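DegV family protein (Streptococcus agalactiae, PDB 3LUP) binds fatty acid, holding elaidic acid in a pocket in this crystal, and may take part in lipid transport or fatty acid metabolism. Local coordinates at residues E244-Y247 / N248-K252; A181-G184 / N185-I189; N129-R132 / N133-C137. All blocks are in the same frame, centred on the assembly; numbering follows the deposited sequence.

Contact 1: residues E244-Y247 / N248-K252; sequences EQLY and NLLAK
Helix 240-252 is the crossover helix of a beta-alpha-beta unit, running between strands 230-236 and 259-263, and along its second half L246 meets L249 and L250 while Q245 meets L249. Four consecutive i+4 backbone bonds define these turns as alpha-helix. N of N248 lies 2.9 Å from O of E244, and N of L250 is 2.9 Å from O of L246. N of A251 reaches O of Y247 as well, though less straight, with an N-H...O angle of 138°. On the inner side, L246 and L250 run side by side and point the same way, CD1 of L246 resting 4.1 Å from CG of L250. The same methyl is 4.4 Å from CD1 of L249, a looser touch. L246 has CG anti to its N (chi1 -179°) whereas L250 has CG anti to its carbonyl carbon, and this difference tips the earlier leucine forward along the helix to meet the later one. Branched leucine ends suit this face because they fill space in two directions without a polar group to satisfy. Farther round, Q245 bends at chi2 so that its NE2 lies 3.6 Å from CD1 of L249, the amide nitrogen against an aliphatic methyl in a partly exposed place that suits glutamine. Y247 and N248 cross at about a right angle, OD1 of N248 standing in the plane of the phenol ring at its edge, 3.8 Å from CD2. In the surrounding fold, L246, L249 and L250 pack on L217, A218 and V221 of helix 210-224. Toward the sheet, Y247 touches I234, L259 and I261, its partly exposed place suiting an aromatic with a polar hydroxyl, and L246 and L250 join it on I234 and L259.

Contact 2: residues A181-G184 / N185-I189; sequences AIIG and NLLSI
Residues 181-184 belong to helix 179-186, whose bonding weakens at about 185-186 before the chain enters a type I beta turn from L186 to I189. N of N185 lies 3.1 Å from O of I182, and N of L186 lies 3.0 Å from O of I183; both bonds span three residues, the 3-10 spacing, where an alpha-helix would span four. Their donors stand well above the carbonyl planes they approach, by 51° at I182 and 58° at I183. O of I183 also receives a weak bond from N of L187 at 3.2 Å, so this one carbonyl serves two successive amides. Two pairs of apolar side chains follow the winding. CD1 of I182 sits 4.0 Å from CD1 of L186, the two chains meeting at a slant, and CG of L186 also lies near O of I182. The chi1 of I182, 58°, carries its CG1 and CD1 to that methyl of L186. In the second pair, CG1 of I183 is 4.0 Å from CG of L187, which itself lies near O of I183. N185 is exposed, a place where a polar amide is at home, and its CB lies near O of I182. Glycine at 184 keeps an ordinary helical backbone, so its conformation is one that other residues also adopt. On the side facing the rest of the chain, I182 and L186 both touch V203 of strand 201-205, and L186 also meets L167. The chemistry therefore divides: the polar contacts between the two segments come from the main chain, with only modest bonds, and the side chains add purely apolar touches, one pair turned to the neighbouring strand and the other, I183 with L187, lying nearer the surface.

Contact 3: residues N129-R132 / N133-C137; sequences NLVR and NALMC
Along this regular alpha-helix the N-H groups of N133 to M136 each bond the carbonyl four residues earlier, as where N of N133 lies 2.7 Å from O of N129. The distinctive contact joins neighbours: R132 and N133 meet with guanidinium and amide planes nearly coplanar, 10° apart. NE of R132 donates to OD1 of N133 at 3.0 Å, straight (161°) and in the carbonyl plane, while NH1 adds a weak bond to the same oxygen. Bends at chi2 and chi3 fold the arginine chain back to bring this edge to the amide. A water beyond is held only weakly by R132 NH1 and N133 ND2. The stronger partner of N133 ND2 is Q154 of helix 144-155, and R132 NH1 forms a salt bridge with D231, so each flat group has a second partner beyond the pair. Selenomethionine M136 lies alongside the arginine, its SE 3.6 Å from CD of R132. On another face V131, A134 and L135 meet L8 of strand 6-11, small or branched apolar residues that fit close against a sheet. The pattern is that of an alpha/beta fold, a helix with its apolar side covering a parallel sheet.

In the fold
All three are local contacts along one helix each, well apart in the fold, contact 2 running on past its helix end into a turn. Contact 3 is buried, its helix packed on strand 6-11 of the parallel sheet; contact 1 is partly buried on the mixed six-stranded sheet; contact 2 lies at the surface beside strand 201-205, an outermost strand of that same mixed sheet. Contacts 2 and 3 sit on opposite sides of the chain's centre, about 38 Å apart between centres. Polar side-chain bonding marks contact 3, leucine packing contact 1, and loosened backbone bonds with isoleucine-leucine pairs contact 2. The fatty acid lies about 10 Å from the side chain of L246 and about 9 Å from that of N129.

Contact 1: residues E244-Y247 / N248-K252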
loop_
_atom_site.group_PDB
_atom_site.type_symbol
_atom_site.label_atom_id
_atom_site.label_comp_id
_atom_site.label_asym_id
_atom_site.label_seq_id
_atom_site.Cartn_x
_atom_site.Cartn_y
_atom_site.Cartn_z
ATOM N N GLU A 244 4.290 3.323 18.535
ATOM C CA GLU A 244 4.561 4.440 19.448
ATOM C C GLU A 244 6.046 4.533 19.746
ATOM O O GLU A 244 6.601 5.619 19.831
ATOM C CB GLU A 244 3.805 4.275 20.758
ATOM C CG GLU A 244 2.306 4.473 20.649
ATOM C CD GLU A 244 1.604 4.393 22.012
ATOM O OE1 GLU A 244 2.232 3.898 22.996
ATOM O OE2 GLU A 244 0.421 4.821 22.098
ATOM N N GLN A 245 6.677 3.375 19.906
ATOM C CA GLN A 245 8.119 3.278 20.052
ATOM C C GLN A 245 8.823 3.926 18.867
ATOM O O GLN A 245 9.618 4.847 19.045
ATOM C CB GLN A 245 8.531 1.811 20.188
ATOM C CG GLN A 245 10.015 1.536 19.994
ATOM C CD GLN A 245 10.888 2.127 21.079
ATOM O OE1 GLN A 245 10.406 2.601 22.101
ATOM N NE2 GLN A 245 12.188 2.094 20.859
ATOM N N LEU A 246 8.523 3.449 17.658
ATOM C CA LEU A 246 9.133 3.994 16.455
ATOM C C LEU A 246 8.825 5.478 16.312
ATOM O O LEU A 246 9.683 6.251 15.888
ATOM C CB LEU A 246 8.675 3.229 15.217
ATOM C CG LEU A 246 9.230 3.652 13.848
ATOM C CD1 LEU A 246 10.779 3.849 13.780
ATOM C CD2 LEU A 246 8.728 2.657 12.787
ATOM N N TYR A 247 7.606 5.867 16.684
ATOM C CA TYR A 247 7.189 7.267 16.675
ATOM C C TYR A 247 8.105 8.113 17.534
ATOM O O TYR A 247 8.534 9.195 17.115
ATOM C CB TYR A 247 5.754 7.405 17.183
ATOM C CG TYR A 247 5.207 8.812 17.144
ATOM C CD1 TYR A 247 4.535 9.292 16.013
ATOM C CD2 TYR A 247 5.338 9.661 18.242
ATOM C CE1 TYR A 247 4.025 10.577 15.975
ATOM C CE2 TYR A 247 4.820 10.946 18.216
ATOM C CZ TYR A 247 4.167 11.393 17.082
ATOM O OH TYR A 247 3.671 12.669 17.062
ATOM N N ASN A 248 8.389 7.614 18.738
ATOM C CA ASN A 248 9.284 8.296 19.672
ATOM C C ASN A 248 10.706 8.355 19.151
ATOM O O ASN A 248 11.325 9.404 19.214
ATOM C CB ASN A 248 9.228 7.661 21.058
ATOM C CG ASN A 248 7.861 7.801 21.705
ATOM O OD1 ASN A 248 7.138 8.774 21.463
ATOM N ND2 ASN A 248 7.491 6.820 22.523
ATOM N N LEU A 249 11.207 7.246 18.610
ATOM C CA LEU A 249 12.518 7.234 17.973
ATOM C C LEU A 249 12.624 8.295 16.879
ATOM O O LEU A 249 13.662 8.928 16.729
ATOM C CB LEU A 249 12.828 5.858 17.381
ATOM C CG LEU A 249 13.054 4.691 18.346
ATOM C CD1 LEU A 249 12.962 3.338 17.602
ATOM C CD2 LEU A 249 14.373 4.838 19.125
ATOM N N LEU A 250 11.543 8.486 16.123
ATOM C CA LEU A 250 11.486 9.490 15.068
ATOM C C LEU A 250 11.193 10.888 15.606
ATOM O O LEU A 250 11.598 11.886 15.009
ATOM C CB LEU A 250 10.450 9.092 14.026
ATOM C CG LEU A 250 10.865 7.903 13.159
ATOM C CD1 LEU A 250 9.784 7.633 12.150
ATOM C CD2 LEU A 250 12.184 8.180 12.454
ATOM N N ALA A 251 10.491 10.951 16.733
ATOM C CA ALA A 251 10.256 12.213 17.420
ATOM C C ALA A 251 11.590 12.758 17.909
ATOM O O ALA A 251 11.923 13.915 17.669
ATOM C CB ALA A 251 9.282 12.021 18.591
ATOM N N LYS A 252 12.358 11.900 18.574
ATOM C CA LYS A 252 13.696 12.245 19.042
ATOM C C LYS A 252 14.577 12.700 17.880
ATOM O O LYS A 252 15.331 13.653 18.014
ATOM C CB LYS A 252 14.356 11.075 19.795
ATOM C CG LYS A 252 15.707 11.443 20.384
ATOM C CD LYS A 252 16.343 10.349 21.219
ATOM C CE LYS A 252 17.636 10.857 21.848
ATOM N NZ LYS A 252 18.226 9.887 22.815
#

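Contact 2: residues A181-G184 / N185-I189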
loop_
_atom_site.group_PDB
_atom_site.type_symbol
_atom_site.label_atom_id
_atom_site.label_comp_id
_atom_site.label_asym_id
_atom_site.label_seq_id
_atom_site.Cartn_x
_atom_site.Cartn_y
_atom_site.Cartn_z
ATOM N N ALA A 181 13.117 -20.305 0.251
ATOM C CA ALA A 181 14.553 -20.606 0.220
ATOM C C ALA A 181 15.340 -19.919 1.338
ATOM O O ALA A 181 16.354 -20.436 1.790
ATOM C CB ALA A 181 15.148 -20.254 -1.136
ATOM N N ILE A 182 14.871 -18.757 1.779
ATOM C CA ILE A 182 15.588 -17.967 2.786
ATOM C C ILE A 182 14.966 -17.991 4.200
ATOM O O ILE A 182 15.561 -17.456 5.141
ATOM C CB ILE A 182 15.800 -16.490 2.328
ATOM C CG1 ILE A 182 14.460 -15.817 2.014
ATOM C CG2 ILE A 182 16.747 -16.423 1.133
ATOM C CD1 ILE A 182 14.554 -14.326 1.775
ATOM N N ILE A 183 13.796 -18.614 4.346
ATOM C CA ILE A 183 13.053 -18.566 5.616
ATOM C C ILE A 183 13.840 -19.144 6.808
ATOM O O ILE A 183 13.871 -18.537 7.885
ATOM C CB ILE A 183 11.624 -19.177 5.500
ATOM C CG1 ILE A 183 10.877 -19.081 6.839
ATOM C CG2 ILE A 183 11.656 -20.606 4.937
ATOM C CD1 ILE A 183 9.460 -19.745 6.843
ATOM N N GLY A 184 14.499 -20.285 6.596
ATOM C CA GLY A 184 15.322 -20.922 7.624
ATOM C C GLY A 184 16.375 -20.018 8.247
ATOM O O GLY A 184 16.748 -20.203 9.397
ATOM N N ASN A 185 16.855 -19.040 7.478
ATOM C CA ASN A 185 17.862 -18.078 7.940
ATOM C C ASN A 185 17.299 -16.885 8.707
ATOM O O ASN A 185 18.018 -16.232 9.462
ATOM C CB ASN A 185 18.679 -17.571 6.759
ATOM C CG ASN A 185 19.568 -18.642 6.172
ATOM O OD1 ASN A 185 19.997 -19.573 6.870
ATOM N ND2 ASN A 185 19.855 -18.521 4.875
ATOM N N LEU A 186 16.016 -16.601 8.517
ATOM C CA LEU A 186 15.424 -15.418 9.108
ATOM C C LEU A 186 14.608 -15.710 10.355
ATOM O O LEU A 186 14.241 -14.789 11.083
ATOM C CB LEU A 186 14.564 -14.692 8.074
ATOM C CG LEU A 186 15.207 -14.498 6.701
ATOM C CD1 LEU A 186 14.179 -14.013 5.709
ATOM C CD2 LEU A 186 16.387 -13.545 6.759
ATOM N N LEU A 187 14.331 -16.984 10.615
ATOM C CA LEU A 187 13.422 -17.344 11.711
ATOM C C LEU A 187 13.857 -16.915 13.123
ATOM O O LEU A 187 13.025 -16.483 13.912
ATOM C CB LEU A 187 13.030 -18.823 11.655
ATOM C CG LEU A 187 11.856 -19.132 10.702
ATOM C CD1 LEU A 187 11.499 -20.626 10.715
ATOM C CD2 LEU A 187 10.605 -18.265 10.976
ATOM N N SER A 188 15.153 -17.002 13.418
ATOM C CA SER A 188 15.673 -16.653 14.742
ATOM C C SER A 188 15.924 -15.176 14.968
ATOM O O SER A 188 16.363 -14.776 16.042
ATOM C CB SER A 188 16.977 -17.393 14.997
ATOM O OG SER A 188 16.693 -18.681 15.499
ATOM N N ILE A 189 15.664 -14.362 13.956
ATOM C CA ILE A 189 16.079 -12.967 14.005
ATOM C C ILE A 189 14.916 -12.037 13.623
ATOM O O ILE A 189 13.813 -12.501 13.353
ATOM C CB ILE A 189 17.354 -12.738 13.129
ATOM C CG1 ILE A 189 17.066 -13.052 11.659
ATOM C CG2 ILE A 189 18.541 -13.589 13.625
ATOM C CD1 ILE A 189 17.908 -12.243 10.699
#

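Contact 3: residues N129-R132 / N133-C137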
loop_
_atom_site.group_PDB
_atom_site.type_symbol
_atom_site.label_atom_id
_atom_site.label_comp_id
_atom_site.label_asym_id
_atom_site.label_seq_id
_atom_site.Cartn_x
_atom_site.Cartn_y
_atom_site.Cartn_z
ATOM N N ASN A 129 -1.553 8.531 -0.498
ATOM C CA ASN A 129 -0.897 9.814 -0.744
ATOM C C ASN A 129 -0.741 10.130 -2.230
ATOM O O ASN A 129 -0.920 11.266 -2.622
ATOM C CB ASN A 129 0.470 9.854 -0.070
ATOM C CG ASN A 129 0.388 9.968 1.460
ATOM O OD1 ASN A 129 1.401 9.799 2.140
ATOM N ND2 ASN A 129 -0.802 10.269 1.998
ATOM N N LEU A 130 -0.433 9.124 -3.051
ATOM C CA LEU A 130 -0.359 9.324 -4.500
ATOM C C LEU A 130 -1.677 9.800 -5.085
ATOM O O LEU A 130 -1.707 10.693 -5.924
ATOM C CB LEU A 130 0.102 8.059 -5.225
ATOM C CG LEU A 130 1.588 7.727 -5.074
ATOM C CD1 LEU A 130 1.874 6.356 -5.682
ATOM C CD2 LEU A 130 2.489 8.804 -5.668
ATOM N N VAL A 131 -2.761 9.184 -4.640
ATOM C CA VAL A 131 -4.095 9.567 -5.062
ATOM C C VAL A 131 -4.325 11.033 -4.717
ATOM O O VAL A 131 -4.580 11.851 -5.599
ATOM C CB VAL A 131 -5.157 8.661 -4.391
ATOM C CG1 VAL A 131 -6.569 9.158 -4.663
ATOM C CG2 VAL A 131 -4.975 7.197 -4.840
ATOM N N ARG A 132 -4.199 11.355 -3.434
ATOM C CA ARG A 132 -4.267 12.723 -2.953
ATOM C C ARG A 132 -3.373 13.692 -3.753
ATOM O O ARG A 132 -3.825 14.766 -4.142
ATOM C CB ARG A 132 -3.903 12.734 -1.472
ATOM C CG ARG A 132 -4.213 14.008 -0.728
ATOM C CD ARG A 132 -3.089 15.020 -0.825
ATOM N NE ARG A 132 -1.794 14.420 -0.517
ATOM C CZ ARG A 132 -1.327 14.226 0.713
ATOM N NH1 ARG A 132 -0.128 13.679 0.882
ATOM N NH2 ARG A 132 -2.050 14.574 1.773
ATOM N N ASN A 133 -2.116 13.324 -3.981
ATOM C CA ASN A 133 -1.190 14.164 -4.748
ATOM C C ASN A 133 -1.710 14.463 -6.143
ATOM O O ASN A 133 -1.720 15.618 -6.577
ATOM C CB ASN A 133 0.210 13.539 -4.835
ATOM C CG ASN A 133 0.919 13.530 -3.505
ATOM O OD1 ASN A 133 0.361 13.963 -2.499
ATOM N ND2 ASN A 133 2.145 13.020 -3.479
ATOM N N ALA A 134 -2.157 13.420 -6.834
ATOM C CA ALA A 134 -2.648 13.567 -8.191
ATOM C C ALA A 134 -3.846 14.506 -8.206
ATOM O O ALA A 134 -4.034 15.268 -9.151
ATOM C CB ALA A 134 -3.016 12.219 -8.776
ATOM N N LEU A 135 -4.639 14.459 -7.141
ATOM C CA LEU A 135 -5.788 15.351 -6.992
ATOM C C LEU A 135 -5.422 16.825 -6.918
ATOM O O LEU A 135 -6.003 17.635 -7.640
ATOM C CB LEU A 135 -6.633 14.956 -5.783
ATOM C CG LEU A 135 -7.941 14.237 -6.110
ATOM C CD1 LEU A 135 -7.707 12.891 -6.748
ATOM C CD2 LEU A 135 -8.747 14.091 -4.839
HETATM N N MSE A 136 -4.463 17.166 -6.056
HETATM C CA MSE A 136 -4.013 18.553 -5.928
HETATM C C MSE A 136 -3.347 19.049 -7.231
HETATM O O MSE A 136 -3.438 20.231 -7.562
HETATM C CB MSE A 136 -3.050 18.740 -4.745
HETATM C CG MSE A 136 -3.423 18.084 -3.415
HETATM SE SE MSE A 136 -1.843 18.146 -2.188
HETATM C CE MSE A 136 -1.816 20.079 -1.816
ATOM N N CYS A 137 -2.672 18.144 -7.949
ATOM C CA CYS A 137 -2.081 18.438 -9.264
ATOM C C CYS A 137 -3.145 18.808 -10.298
ATOM O O CYS A 137 -2.970 19.745 -11.083
ATOM C CB CYS A 137 -1.320 17.223 -9.782
ATOM S SG CYS A 137 0.251 16.916 -8.994
HETATM O O HOH W 1 2.862 13.010 -0.093
#